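Local coordinates for 450aa long hypothetical fmu protein (Pyrococcus horikoshii, PDB 2YXL) that probably methylates cytosine at carbon 5 in RNA, using S-adenosylmethionine bound in a Rossmann-like domain, where the analogue sinefungin sits here, at residues Q244-A249 against G272-H276; A93-L98 against I137-P142. One frame throughout, in Å; residues are numbered along the deposited sequence.

Contact 1. Residues Q244-A249 against G272-H276. With SFG (sinefungin), chain B.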
loop_
_atom_site.group_PDB
_atom_site.type_symbol
_atom_site.label_atom_id
_atom_site.label_comp_id
_atom_site.label_asym_id
_atom_site.label_seq_id
_atom_site.Cartn_x
_atom_site.Cartn_y
_atom_site.Cartn_z
ATOM N N GLN A 244 3.999 7.860 4.926
ATOM C CA GLN A 244 5.095 7.017 4.457
ATOM C C GLN A 244 5.416 5.946 5.492
ATOM O O GLN A 244 5.455 6.225 6.691
ATOM C CB GLN A 244 6.353 7.853 4.162
ATOM C CG GLN A 244 7.520 7.035 3.616
ATOM C CD GLN A 244 8.739 7.867 3.249
ATOM O OE1 GLN A 244 9.341 8.529 4.100
ATOM N NE2 GLN A 244 9.127 7.811 1.977
ATOM N N GLU A 245 5.655 4.729 5.013
ATOM C CA GLU A 245 6.078 3.622 5.862
ATOM C C GLU A 245 7.514 3.814 6.323
ATOM O O GLU A 245 8.313 4.458 5.638
ATOM C CB GLU A 245 5.945 2.285 5.126
ATOM C CG GLU A 245 4.521 1.916 4.708
ATOM C CD GLU A 245 3.576 1.680 5.887
ATOM O OE1 GLU A 245 4.041 1.459 7.030
ATOM O OE2 GLU A 245 2.350 1.710 5.663
ATOM N N GLU A 246 7.834 3.254 7.489
ATOM C CA GLU A 246 9.183 3.327 8.047
ATOM C C GLU A 246 10.234 2.806 7.056
ATOM O O GLU A 246 11.265 3.448 6.846
ATOM C CB GLU A 246 9.261 2.566 9.376
ATOM C CG GLU A 246 10.572 2.754 10.131
ATOM C CD GLU A 246 10.718 1.792 11.294
ATOM O OE1 GLU A 246 10.515 2.219 12.451
ATOM O OE2 GLU A 246 11.018 0.604 11.059
ATOM N N ALA A 247 9.953 1.654 6.450
ATOM C CA ALA A 247 10.849 1.033 5.473
ATOM C C ALA A 247 11.175 1.953 4.289
ATOM O O ALA A 247 12.315 2.002 3.825
ATOM C CB ALA A 247 10.269 -0.287 4.985
ATOM N N SER A 248 10.170 2.690 3.820
ATOM C CA SER A 248 10.348 3.642 2.730
ATOM C C SER A 248 11.216 4.839 3.117
ATOM O O SER A 248 11.975 5.350 2.292
ATOM C CB SER A 248 8.993 4.120 2.218
ATOM O OG SER A 248 8.274 3.055 1.620
ATOM N N ALA A 249 11.102 5.277 4.370
ATOM C CA ALA A 249 11.912 6.384 4.885
ATOM C C ALA A 249 13.391 6.017 4.998
ATOM O O ALA A 249 14.261 6.858 4.762
ATOM C CB ALA A 249 11.387 6.843 6.224
ATOM N N GLY A 272 6.793 10.087 -2.046
ATOM C CA GLY A 272 7.185 9.861 -0.657
ATOM C C GLY A 272 8.688 9.927 -0.470
ATOM O O GLY A 272 9.179 10.566 0.466
ATOM N N LYS A 273 9.423 9.277 -1.369
ATOM C CA LYS A 273 10.877 9.209 -1.261
ATOM C C LYS A 273 11.592 10.414 -1.864
ATOM O O LYS A 273 12.572 10.896 -1.294
ATOM C CB LYS A 273 11.409 7.904 -1.848
ATOM C CG LYS A 273 11.010 6.683 -1.055
ATOM C CD LYS A 273 11.677 5.432 -1.583
ATOM C CE LYS A 273 11.055 4.176 -0.984
ATOM N NZ LYS A 273 9.618 4.008 -1.350
ATOM N N THR A 274 11.106 10.908 -3.002
ATOM C CA THR A 274 11.718 12.080 -3.642
ATOM C C THR A 274 11.585 13.343 -2.787
ATOM O O THR A 274 12.479 14.187 -2.783
ATOM C CB THR A 274 11.218 12.327 -5.101
ATOM O OG1 THR A 274 11.454 13.690 -5.472
ATOM C CG2 THR A 274 9.749 12.029 -5.244
ATOM N N THR A 275 10.484 13.454 -2.052
ATOM C CA THR A 275 10.307 14.558 -1.112
ATOM C C THR A 275 11.219 14.400 0.119
ATOM O O THR A 275 11.628 15.390 0.728
ATOM C CB THR A 275 8.812 14.751 -0.721
ATOM O OG1 THR A 275 8.604 16.088 -0.251
ATOM C CG2 THR A 275 8.366 13.758 0.345
ATOM N N HIS A 276 11.543 13.152 0.458
ATOM C CA HIS A 276 12.472 12.834 1.544
ATOM C C HIS A 276 13.924 13.110 1.133
ATOM O O HIS A 276 14.719 13.598 1.937
ATOM C CB HIS A 276 12.292 11.371 1.966
ATOM C CG HIS A 276 12.926 11.021 3.279
ATOM N ND1 HIS A 276 13.307 11.968 4.207
ATOM C CD2 HIS A 276 13.208 9.819 3.835
ATOM C CE1 HIS A 276 13.819 11.364 5.265
ATOM N NE2 HIS A 276 13.768 10.060 5.066
HETATM N N SFG B . 8.979 5.979 -5.196
HETATM C CA SFG B . 7.551 6.319 -5.064
HETATM C C SFG B . 7.281 6.938 -3.677
HETATM O O SFG B . 6.276 7.672 -3.563
HETATM O OXT SFG B . 8.089 6.678 -2.760
HETATM C CB SFG B . 6.682 5.069 -5.305
HETATM C CG SFG B . 6.819 4.568 -6.755
HETATM C CD SFG B . 5.902 3.375 -7.066
HETATM N NE SFG B . 6.301 2.238 -6.224
HETATM C "C5'" SFG B . 6.010 2.918 -8.538
HETATM C "C4'" SFG B . 5.818 4.049 -9.580
HETATM O "O4'" SFG B . 6.572 3.647 -10.748
HETATM C "C3'" SFG B . 4.368 4.221 -10.067
HETATM O "O3'" SFG B . 3.945 5.564 -9.792
HETATM C "C2'" SFG B . 4.440 3.975 -11.581
HETATM O "O2'" SFG B . 3.616 4.900 -12.300
HETATM C "C1'" SFG B . 5.909 4.265 -11.867
HETATM N N9 SFG B . 6.438 3.650 -13.120
HETATM C C8 SFG B . 6.231 2.402 -13.546
HETATM N N7 SFG B . 6.874 2.208 -14.698
HETATM C C5 SFG B . 7.496 3.340 -15.011
HETATM C C6 SFG B . 8.305 3.736 -16.074
HETATM N N6 SFG B . 8.595 2.891 -17.061
HETATM N N1 SFG B . 8.792 4.990 -16.090
HETATM C C2 SFG B . 8.510 5.842 -15.112
HETATM N N3 SFG B . 7.741 5.494 -14.087
HETATM C C4 SFG B . 7.223 4.256 -14.007
HETATM O O HOH W 1 7.596 6.050 -0.057
#

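Contact 2. Residues A93-L98 against I137-P142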
loop_
_atom_site.group_PDB
_atom_site.type_symbol
_atom_site.label_atom_id
_atom_site.label_comp_id
_atom_site.label_asym_id
_atom_site.label_seq_id
_atom_site.Cartn_x
_atom_site.Cartn_y
_atom_site.Cartn_z
ATOM N N ALA A 93 -22.458 -7.887 2.580
ATOM C CA ALA A 93 -23.470 -8.716 3.239
ATOM C C ALA A 93 -22.915 -10.056 3.726
ATOM O O ALA A 93 -23.214 -10.482 4.841
ATOM C CB ALA A 93 -24.675 -8.931 2.326
ATOM N N VAL A 94 -22.111 -10.709 2.890
ATOM C CA VAL A 94 -21.500 -11.995 3.239
ATOM C C VAL A 94 -20.536 -11.844 4.419
ATOM O O VAL A 94 -20.537 -12.665 5.336
ATOM C CB VAL A 94 -20.799 -12.656 2.015
ATOM C CG1 VAL A 94 -19.898 -13.817 2.445
ATOM C CG2 VAL A 94 -21.838 -13.132 0.998
ATOM N N ASP A 95 -19.738 -10.779 4.399
ATOM C CA ASP A 95 -18.798 -10.501 5.483
ATOM C C ASP A 95 -19.508 -10.205 6.806
ATOM O O ASP A 95 -19.089 -10.679 7.868
ATOM C CB ASP A 95 -17.891 -9.331 5.112
ATOM C CG ASP A 95 -16.755 -9.148 6.087
ATOM O OD1 ASP A 95 -16.738 -8.120 6.796
ATOM O OD2 ASP A 95 -15.883 -10.039 6.153
ATOM N N ILE A 96 -20.579 -9.419 6.733
ATOM C CA ILE A 96 -21.347 -9.057 7.919
ATOM C C ILE A 96 -22.064 -10.281 8.498
ATOM O O ILE A 96 -22.045 -10.496 9.712
ATOM C CB ILE A 96 -22.301 -7.861 7.647
ATOM C CG1 ILE A 96 -21.498 -6.554 7.653
ATOM C CG2 ILE A 96 -23.407 -7.791 8.685
ATOM C CD1 ILE A 96 -22.254 -5.335 7.159
ATOM N N ALA A 97 -22.657 -11.091 7.622
ATOM C CA ALA A 97 -23.390 -12.290 8.037
ATOM C C ALA A 97 -22.489 -13.380 8.622
ATOM O O ALA A 97 -22.859 -14.029 9.598
ATOM C CB ALA A 97 -24.213 -12.846 6.882
ATOM N N LEU A 98 -21.315 -13.575 8.029
ATOM C CA LEU A 98 -20.415 -14.645 8.457
ATOM C C LEU A 98 -19.569 -14.296 9.674
ATOM O O LEU A 98 -19.266 -15.172 10.484
ATOM C CB LEU A 98 -19.489 -15.083 7.316
ATOM C CG LEU A 98 -20.047 -15.813 6.089
ATOM C CD1 LEU A 98 -18.888 -16.305 5.228
ATOM C CD2 LEU A 98 -20.966 -16.970 6.467
ATOM N N ILE A 137 -27.900 -15.854 1.943
ATOM C CA ILE A 137 -26.655 -15.411 2.567
ATOM C C ILE A 137 -26.692 -15.600 4.088
ATOM O O ILE A 137 -25.734 -16.103 4.678
ATOM C CB ILE A 137 -26.330 -13.939 2.186
ATOM C CG1 ILE A 137 -25.952 -13.853 0.701
ATOM C CG2 ILE A 137 -25.214 -13.369 3.063
ATOM C CD1 ILE A 137 -25.986 -12.451 0.117
ATOM N N PHE A 138 -27.800 -15.216 4.714
ATOM C CA PHE A 138 -27.938 -15.341 6.165
ATOM C C PHE A 138 -28.145 -16.780 6.649
ATOM O O PHE A 138 -27.975 -17.069 7.832
ATOM C CB PHE A 138 -29.022 -14.400 6.699
ATOM C CG PHE A 138 -28.563 -12.976 6.826
ATOM C CD1 PHE A 138 -28.858 -12.045 5.839
ATOM C CD2 PHE A 138 -27.812 -12.569 7.928
ATOM C CE1 PHE A 138 -28.424 -10.727 5.945
ATOM C CE2 PHE A 138 -27.373 -11.251 8.043
ATOM C CZ PHE A 138 -27.680 -10.329 7.043
ATOM N N GLU A 139 -28.493 -17.672 5.725
ATOM C CA GLU A 139 -28.693 -19.086 6.035
ATOM C C GLU A 139 -27.533 -19.971 5.571
ATOM O O GLU A 139 -27.566 -21.189 5.767
ATOM C CB GLU A 139 -29.996 -19.587 5.410
ATOM C CG GLU A 139 -31.263 -19.071 6.078
ATOM C CD GLU A 139 -32.497 -19.272 5.217
ATOM O OE1 GLU A 139 -32.357 -19.342 3.975
ATOM O OE2 GLU A 139 -33.611 -19.353 5.777
ATOM N N TYR A 140 -26.517 -19.362 4.961
ATOM C CA TYR A 140 -25.387 -20.108 4.407
ATOM C C TYR A 140 -24.547 -20.793 5.483
ATOM O O TYR A 140 -24.089 -20.148 6.429
ATOM C CB TYR A 140 -24.500 -19.202 3.540
ATOM C CG TYR A 140 -23.186 -19.837 3.141
ATOM C CD1 TYR A 140 -23.125 -20.768 2.104
ATOM C CD2 TYR A 140 -22.005 -19.514 3.805
ATOM C CE1 TYR A 140 -21.920 -21.359 1.739
ATOM C CE2 TYR A 140 -20.795 -20.099 3.448
ATOM C CZ TYR A 140 -20.760 -21.019 2.415
ATOM O OH TYR A 140 -19.562 -21.597 2.062
ATOM N N LYS A 141 -24.345 -22.099 5.315
ATOM C CA LYS A 141 -23.492 -22.882 6.214
ATOM C C LYS A 141 -22.045 -22.980 5.707
ATOM O O LYS A 141 -21.784 -23.629 4.691
ATOM C CB LYS A 141 -24.090 -24.276 6.507
ATOM C CG LYS A 141 -25.040 -24.852 5.440
ATOM C CD LYS A 141 -24.298 -25.570 4.311
ATOM C CE LYS A 141 -25.261 -26.319 3.391
ATOM N NZ LYS A 141 -26.036 -25.409 2.495
ATOM N N PRO A 142 -21.104 -22.323 6.417
ATOM C CA PRO A 142 -19.686 -22.314 6.046
ATOM C C PRO A 142 -19.071 -23.706 6.150
ATOM O O PRO A 142 -19.014 -24.284 7.240
ATOM C CB PRO A 142 -19.052 -21.363 7.075
ATOM C CG PRO A 142 -20.194 -20.583 7.641
ATOM C CD PRO A 142 -21.344 -21.532 7.636
#

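Contact 1. Residues Q244-A249 against G272-H276
Lys-273 runs alongside Ser-248, its methylenes passing the serine carbonyl, before the chain bends at its last torsion (chi4 63°) and brings NZ 3.4 Å from Ser-248 OG, a weak hydrogen bond. The main partner of this ammonium is Asp-337, which forms a salt bridge with it and also bonds the ligand. A water bound to NZ at 3.2 Å joins both segments to the inhibitor: it accepts from Gln-244 NE2 as well and donates to OXT of sinefungin at 2.8 Å. The carboxylate of this S-adenosylmethionine analogue is also gripped by backbone amides, Gly-272 N reaching its O atom at 2.9 Å and Lys-273 N its OXT, where S-adenosylmethionine would probably place its own carboxylate. A methionine in place of Lys-273 would probably leave the Asp-337 carboxylate without its charged mate and the bridging water less firmly fixed.

Gln-244 stretches across to the other segment with CG anti to the backbone N (chi1 -178°), placing NE2 3.1 Å from Gly-272 O, while Arg-190 holds OE1 by a hydrogen bond. The glutamine lies roughly perpendicular to His-276, amide and ring planes 65° apart. The imidazole turns an edge to helix 246-255, with NE2 3.3 Å from Ala-249 O.

The arrangement is that of the glycine-rich loop of class I methyltransferases, which joins strand 262-265 to helix 272-280. Beside it lies helix 246-255, entered from strand 241-243, which pairs with strand 186-191; Phe-441 of strand 441-447 touches both Ser-248 and Lys-273.

Contact 2. Residues A93-L98 against I137-P142
Helix 84-99 passes close to the last turn of helix 124-138, with CA atoms 6.2 Å apart at Val-94 and Ile-137 and 5.8 Å apart at Ala-97 and Phe-138, and Tyr-140 to Pro-142 run on in extended conformation. At the closer of these pairs Ala-97 offers just a single methyl, which faces both Ile-137 and Phe-138. Ile-137 points its CG2 branch, anti to the backbone N, at the helix surface between Ala-93, Val-94 and Ala-97; the methyl lies 4.0 Å from Ala-97 CB and also meets Val-94 CG2, the valine and isoleucine side chains being set crosswise. The other branch ends in CD1, which approaches Ala-93 CB.

The same Ala-97 CB stands over one face of the Phe-138 ring, 4.1 Å from the centroid and 28° off the normal, in a CH-pi contact. Phe-138 further touches Pro-102, Ile-107 and Leu-110, joining the helix pair to helix 104-121. This is the packing of an all-helical N-terminal region, probably related to the NusB-like domain of bacterial Fmu/RsmB.

Past the close approach of the helices, Leu-98 meets the extended residues. The leucine turns its CD2 methyl to the edge of the Tyr-140 ring, in the ring plane and 3.8 Å from Tyr-140 CD2, and the same methyl reaches Pro-142 CG at 3.9 Å, the leucine and proline lying side by side and running opposite ways. Tyr-140 OH is hydrogen-bonded to Glu-73, and the tyrosine side chain touches Val-70, both residues of helix 47-75.

In the fold
Both segments of contact 2 precede those of contact 1 in the sequence, and the chain's centre lies between the two contacts, whose own centres are about 40 Å apart and nearest atoms about 22 Å apart. They share no helix or strand. Contact 2 joins helices 84-99 and 124-138 within the helical N-terminal region, far from the ligand. Contact 1 sits beside strand 241-243 of the four-stranded antiparallel sheet and next to the mixed sheet with the sinefungin pocket. The pair thus samples two kinds of packing: apolar helix packing in the N-terminal helical region, and polar, ligand-linked packing in the probable catalytic domain.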